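PDB 7LUU: subclass B3 metallo-beta-lactamase from Sphingobium indicum, which probably hydrolyses beta-lactam antibiotics at an active site that holds two zinc ions. Local coordinates for residues Lys218-Ala223 with Ile262-His267; Ser204-Trp209 with Phe222-Asn227. All coordinates share one frame; numbering follows the deposited sequence. Where two conformers were deposited one is given.

Contact 1. Residues Lys218-Ala223 with Ile262-His267; sequences KAIVFA and ILISAH. With ZN (zinc ion), chain C.
Lys218 lays its CD on Ile262 CD1, 3.6 Å away, the two side chains crossing at about a right angle. From Ala219 on, the strands run parallel, as the two strands of a beta-alpha-beta unit whose connection holds helix 242-257. Ala219 O takes the N-H of Ile262. The side chains of Ile220 and Ile262 lie side by side, pointing the same way, and Ile220 CG2, anti to the backbone N, meets Ile264 CD1 at 3.9 Å. Val221 bonds through both its N and its O, to Ile262 O and Ile264 N; the second bond, 2.8 Å long, is almost straight at 175°. Phe222 shares the face of Ile220. Its ring atom CD2 is 3.7 Å from Ile264 CG2, and CE1 comes near Ala266 CA. On the other face, Ala223 CB touches Leu263 CD1 at 3.6 Å, where helix 282-300 packs. Ala223 N bonds to Ile264 O, and Ala223 O receives Ala266 N at 3.1 Å. The backbone bonds thus run one residue past the strand, to Ala266, next to His267, whose NE2 binds zinc at 2.0 Å alongside Asp126 and His127. The ladder, lined by apolar side chains, therefore leads directly to a metal ligand.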
loop_
_atom_site.group_PDB
_atom_site.type_symbol
_atom_site.label_atom_id
_atom_site.label_comp_id
_atom_site.label_asym_id
_atom_site.label_seq_id
_atom_site.Cartn_x
_atom_site.Cartn_y
_atom_site.Cartn_z
ATOM N N LYS A 218 9.840 -8.725 15.720
ATOM C CA LYS A 218 8.661 -7.857 15.797
ATOM C C LYS A 218 7.784 -8.136 14.599
ATOM O O LYS A 218 8.285 -8.277 13.476
ATOM C CB LYS A 218 8.984 -6.379 15.769
ATOM C CG LYS A 218 9.688 -5.920 17.053
ATOM C CD LYS A 218 9.838 -4.359 16.980
ATOM C CE LYS A 218 10.706 -3.781 18.084
ATOM N NZ LYS A 218 9.863 -3.871 19.315
ATOM N N ALA A 219 6.492 -8.172 14.830
ATOM C CA ALA A 219 5.504 -8.349 13.783
ATOM C C ALA A 219 5.187 -7.007 13.137
ATOM O O ALA A 219 4.655 -6.102 13.813
ATOM C CB ALA A 219 4.235 -8.927 14.393
ATOM N N ILE A 220 5.546 -6.844 11.853
ATOM C CA ILE A 220 5.318 -5.578 11.155
ATOM C C ILE A 220 4.076 -5.738 10.271
ATOM O O ILE A 220 3.877 -6.771 9.591
ATOM C CB ILE A 220 6.536 -5.203 10.283
ATOM C CG1 ILE A 220 7.789 -5.080 11.204
ATOM C CG2 ILE A 220 6.284 -3.909 9.577
ATOM C CD1 ILE A 220 9.056 -4.649 10.347
ATOM N N VAL A 221 3.255 -4.687 10.220
ATOM C CA VAL A 221 2.106 -4.652 9.339
ATOM C C VAL A 221 2.253 -3.431 8.441
ATOM O O VAL A 221 2.347 -2.317 8.956
ATOM C CB VAL A 221 0.809 -4.517 10.154
ATOM C CG1 VAL A 221 -0.420 -4.363 9.218
ATOM C CG2 VAL A 221 0.651 -5.797 10.990
ATOM N N PHE A 222 2.174 -3.631 7.107
ATOM C CA PHE A 222 2.106 -2.515 6.166
ATOM C C PHE A 222 0.663 -2.472 5.728
ATOM O O PHE A 222 0.219 -3.350 4.957
ATOM C CB PHE A 222 3.071 -2.745 4.998
ATOM C CG PHE A 222 3.236 -1.505 4.088
ATOM C CD1 PHE A 222 2.145 -0.998 3.413
ATOM C CD2 PHE A 222 4.477 -0.830 3.994
ATOM C CE1 PHE A 222 2.283 0.075 2.567
ATOM C CE2 PHE A 222 4.627 0.245 3.127
ATOM C CZ PHE A 222 3.535 0.713 2.421
ATOM N N ALA A 223 -0.091 -1.510 6.284
ATOM C CA ALA A 223 -1.565 -1.465 6.132
ATOM C C ALA A 223 -1.949 -0.680 4.904
ATOM O O ALA A 223 -1.415 0.405 4.660
ATOM C CB ALA A 223 -2.202 -0.791 7.376
ATOM N N ILE A 262 4.446 -3.263 14.929
ATOM C CA ILE A 262 4.819 -2.074 14.199
ATOM C C ILE A 262 3.770 -1.907 13.112
ATOM O O ILE A 262 3.472 -2.882 12.409
ATOM C CB ILE A 262 6.216 -2.212 13.590
ATOM C CG1 ILE A 262 7.244 -2.134 14.702
ATOM C CG2 ILE A 262 6.485 -1.047 12.524
ATOM C CD1 ILE A 262 8.683 -2.426 14.147
ATOM N N LEU A 263 3.234 -0.680 12.967
ATOM C CA LEU A 263 2.244 -0.369 11.921
ATOM C C LEU A 263 2.837 0.670 10.992
ATOM O O LEU A 263 3.219 1.770 11.435
ATOM C CB LEU A 263 0.955 0.188 12.584
ATOM C CG LEU A 263 -0.022 0.800 11.559
ATOM C CD1 LEU A 263 -0.543 -0.265 10.559
ATOM C CD2 LEU A 263 -1.147 1.492 12.287
ATOM N N ILE A 264 2.951 0.324 9.714
ATOM C CA ILE A 264 3.308 1.297 8.661
ATOM C C ILE A 264 2.047 1.521 7.858
ATOM O O ILE A 264 1.521 0.564 7.299
ATOM C CB ILE A 264 4.408 0.755 7.738
ATOM C CG1 ILE A 264 5.704 0.498 8.513
ATOM C CG2 ILE A 264 4.674 1.785 6.582
ATOM C CD1 ILE A 264 6.656 -0.463 7.770
ATOM N N SER A 265 1.544 2.766 7.809
ATOM C CA SER A 265 0.305 3.070 7.044
ATOM C C SER A 265 0.689 3.580 5.644
ATOM O O SER A 265 1.566 4.423 5.530
ATOM C CB SER A 265 -0.454 4.180 7.827
ATOM O OG SER A 265 -1.497 4.704 7.029
ATOM N N ALA A 266 0.014 3.104 4.586
ATOM C CA ALA A 266 0.310 3.588 3.215
ATOM C C ALA A 266 0.393 5.127 3.125
ATOM O O ALA A 266 1.342 5.670 2.553
ATOM C CB ALA A 266 -0.765 3.099 2.256
ATOM N N HIS A 267 -0.574 5.855 3.695
ATOM C CA HIS A 267 -0.368 7.277 3.976
ATOM C C HIS A 267 0.075 7.376 5.434
ATOM O O HIS A 267 -0.758 7.143 6.319
ATOM C CB HIS A 267 -1.706 8.025 3.799
ATOM C CG HIS A 267 -2.145 8.126 2.365
ATOM N ND1 HIS A 267 -1.727 9.161 1.544
ATOM C CD2 HIS A 267 -2.892 7.311 1.599
ATOM C CE1 HIS A 267 -2.244 8.995 0.346
ATOM N NE2 HIS A 267 -2.924 7.855 0.329
HETATM ZN ZN ZN C . -3.696 6.912 -1.304
HETATM O O HOH W 1 -5.186 6.523 -2.954
HETATM O O HOH W 2 -4.988 5.774 -0.153
#

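Contact 2. Residues Ser204-Trp209 with Phe222-Asn227; sequences SMTWSW and FASSLN
Thr206 and Ser224 meet where a beta hairpin, formed by strands 205-213 and 216-223, opens toward the zinc site. Thr206 divides its two branches between different partners. OG1 accepts the N-H of Ser224 at 3.1 Å, with an angle of 162° at the hydrogen. CG2, anti to the backbone N, lies over Phe222 O at 3.4 Å and also near Ala223 CA. The hydroxyl takes the place of a main-chain acceptor just after the strand 216-223 ends. Thr197, just after strand 190-196, is a hydrogen-bond partner of both Thr206 OG1 and Ser224 OG.

Trp207 and Phe222 form a hydrogen-bonded antiparallel pair. Their two N-H to O bonds are each close to straight. Both side chains leave on the same face, but Trp207 CB and Phe222 CB are 4.5 Å apart and the Phe222 ring leads away from strand 205-213. Met205 CG instead sits over one face of the Trp207 indole, 3.7 Å above its plane and offset toward the rim. The side chain of Trp209 runs alongside that of Phe222, pointing the same way. The edge of its indole, at CZ3, meets Phe222 CB in the ring plane, while its NE1 bonds to Ser68. Ile90 of the other sheet packs against Trp207, Trp209 and Phe222, so this face belongs to the interior between the two sheets.

Beyond the strands, Ser224 turns its CB toward Met205 O, 3.5 Å away. Ser204 CB comes near Ser224 OG. Ser204 also lies close to the zinc ligands Glu122 and His200, and its OG bonds to Thr201. A water bridges this end: it accepts from Ser204 OG at 2.6 Å and donates to Ser225 O.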
loop_
_atom_site.group_PDB
_atom_site.type_symbol
_atom_site.label_atom_id
_atom_site.label_comp_id
_atom_site.label_asym_id
_atom_site.label_seq_id
_atom_site.Cartn_x
_atom_site.Cartn_y
_atom_site.Cartn_z
ATOM N N SER A 204 -7.950 -3.772 -2.141
ATOM C CA SER A 204 -6.940 -3.284 -1.203
ATOM C C SER A 204 -6.406 -4.427 -0.337
ATOM O O SER A 204 -7.174 -5.308 0.116
ATOM C CB SER A 204 -7.545 -2.199 -0.306
ATOM O OG SER A 204 -7.803 -1.007 -1.099
ATOM N N MET A 205 -5.099 -4.366 -0.048
ATOM C CA MET A 205 -4.454 -5.523 0.586
ATOM C C MET A 205 -3.371 -5.034 1.533
ATOM O O MET A 205 -2.633 -4.098 1.214
ATOM C CB MET A 205 -3.853 -6.469 -0.479
ATOM C CG MET A 205 -3.168 -7.746 0.169
ATOM S SD MET A 205 -3.188 -9.105 -1.065
ATOM C CE MET A 205 -4.719 -9.914 -0.550
ATOM N N THR A 206 -3.271 -5.698 2.685
ATOM C CA THR A 206 -2.324 -5.406 3.756
ATOM C C THR A 206 -1.336 -6.561 3.840
ATOM O O THR A 206 -1.671 -7.703 3.555
ATOM C CB THR A 206 -3.129 -5.237 5.057
ATOM O OG1 THR A 206 -3.876 -4.032 4.969
ATOM C CG2 THR A 206 -2.237 -5.241 6.351
ATOM N N TRP A 207 -0.090 -6.252 4.195
ATOM C CA TRP A 207 0.990 -7.224 4.230
ATOM C C TRP A 207 1.571 -7.301 5.623
ATOM O O TRP A 207 1.867 -6.257 6.202
ATOM C CB TRP A 207 2.086 -6.754 3.222
ATOM C CG TRP A 207 1.507 -6.426 1.856
ATOM C CD1 TRP A 207 1.079 -5.173 1.394
ATOM C CD2 TRP A 207 1.146 -7.370 0.851
ATOM N NE1 TRP A 207 0.556 -5.314 0.107
ATOM C CE2 TRP A 207 0.557 -6.646 -0.230
ATOM C CE3 TRP A 207 1.276 -8.784 0.755
ATOM C CZ2 TRP A 207 0.136 -7.279 -1.406
ATOM C CZ3 TRP A 207 0.880 -9.390 -0.398
ATOM C CH2 TRP A 207 0.288 -8.638 -1.474
ATOM N N SER A 208 1.883 -8.525 6.101
ATOM C CA SER A 208 2.509 -8.637 7.405
ATOM C C SER A 208 3.687 -9.597 7.365
ATOM O O SER A 208 3.715 -10.574 6.598
ATOM C CB SER A 208 1.479 -9.113 8.474
ATOM O OG SER A 208 1.053 -10.464 8.163
ATOM N N TRP A 209 4.659 -9.327 8.239
ATOM C CA TRP A 209 5.790 -10.215 8.316
ATOM C C TRP A 209 6.560 -9.923 9.592
ATOM O O TRP A 209 6.413 -8.866 10.204
ATOM C CB TRP A 209 6.695 -10.004 7.073
ATOM C CG TRP A 209 7.447 -8.659 7.079
ATOM C CD1 TRP A 209 8.740 -8.393 7.481
ATOM C CD2 TRP A 209 6.889 -7.390 6.662
ATOM N NE1 TRP A 209 9.030 -7.041 7.316
ATOM C CE2 TRP A 209 7.929 -6.416 6.782
ATOM C CE3 TRP A 209 5.662 -7.017 6.148
ATOM C CZ2 TRP A 209 7.731 -5.047 6.494
ATOM C CZ3 TRP A 209 5.453 -5.613 5.812
ATOM C CH2 TRP A 209 6.505 -4.670 6.008
ATOM N N PHE A 222 2.174 -3.631 7.107
ATOM C CA PHE A 222 2.106 -2.515 6.166
ATOM C C PHE A 222 0.663 -2.472 5.728
ATOM O O PHE A 222 0.219 -3.350 4.957
ATOM C CB PHE A 222 3.071 -2.745 4.998
ATOM C CG PHE A 222 3.236 -1.505 4.088
ATOM C CD1 PHE A 222 2.145 -0.998 3.413
ATOM C CD2 PHE A 222 4.477 -0.830 3.994
ATOM C CE1 PHE A 222 2.283 0.075 2.567
ATOM C CE2 PHE A 222 4.627 0.245 3.127
ATOM C CZ PHE A 222 3.535 0.713 2.421
ATOM N N ALA A 223 -0.091 -1.510 6.284
ATOM C CA ALA A 223 -1.565 -1.465 6.132
ATOM C C ALA A 223 -1.949 -0.680 4.904
ATOM O O ALA A 223 -1.415 0.405 4.660
ATOM C CB ALA A 223 -2.202 -0.791 7.376
ATOM N N SER A 224 -2.847 -1.253 4.086
ATOM C CA SER A 224 -3.457 -0.439 3.046
ATOM C C SER A 224 -4.291 0.662 3.668
ATOM O O SER A 224 -4.704 0.582 4.844
ATOM C CB SER A 224 -4.376 -1.265 2.139
ATOM O OG SER A 224 -5.582 -1.610 2.881
ATOM N N SER A 225 -4.438 1.751 2.904
ATOM C CA SER A 225 -5.445 2.738 3.280
ATOM C C SER A 225 -6.765 2.066 3.583
ATOM O O SER A 225 -7.209 1.185 2.853
ATOM C CB SER A 225 -5.614 3.735 2.159
ATOM O OG SER A 225 -6.645 4.682 2.516
ATOM N N LEU A 226 -7.419 2.536 4.662
ATOM C CA LEU A 226 -8.812 2.236 4.967
ATOM C C LEU A 226 -9.654 3.509 4.898
ATOM O O LEU A 226 -10.653 3.618 5.603
ATOM C CB LEU A 226 -8.921 1.585 6.359
ATOM C CG LEU A 226 -8.229 0.202 6.523
ATOM C CD1 LEU A 226 -8.302 -0.291 7.998
ATOM C CD2 LEU A 226 -8.820 -0.867 5.571
ATOM N N ASN A 227 -9.293 4.494 4.056
ATOM C CA ASN A 227 -10.030 5.771 4.119
ATOM C C ASN A 227 -11.269 5.682 3.239
ATOM O O ASN A 227 -11.156 5.368 2.048
ATOM C CB ASN A 227 -9.156 6.910 3.659
ATOM C CG ASN A 227 -8.027 7.106 4.577
ATOM O OD1 ASN A 227 -8.171 6.906 5.798
ATOM N ND2 ASN A 227 -6.885 7.486 4.025
HETATM O O HOH W 3 -6.391 0.809 0.170
HETATM O O HOH W 4 -5.461 -1.839 6.472
#

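Overall arrangement
Contacts 1 and 2 are both buried and lie in the same sheet. Strand 216-223 is its shared member, with 262-265 on one side and 205-213 on the other. Phe222 and Ala223 belong to both contacts. In contact 1 the neighbour is parallel, and aliphatic side chains dominate. In contact 2 it is antiparallel, with indoles on the inner face and hydroxyls and waters where the strands end. Ile220 N probably bonds to Trp209 O, and Val221 CG1 packs on Thr206 CG2, tying the two together. The centre of contact 2 lies about 6 Å from the centre of the chain, that of contact 1 about 10 Å. Both end near the zinc site.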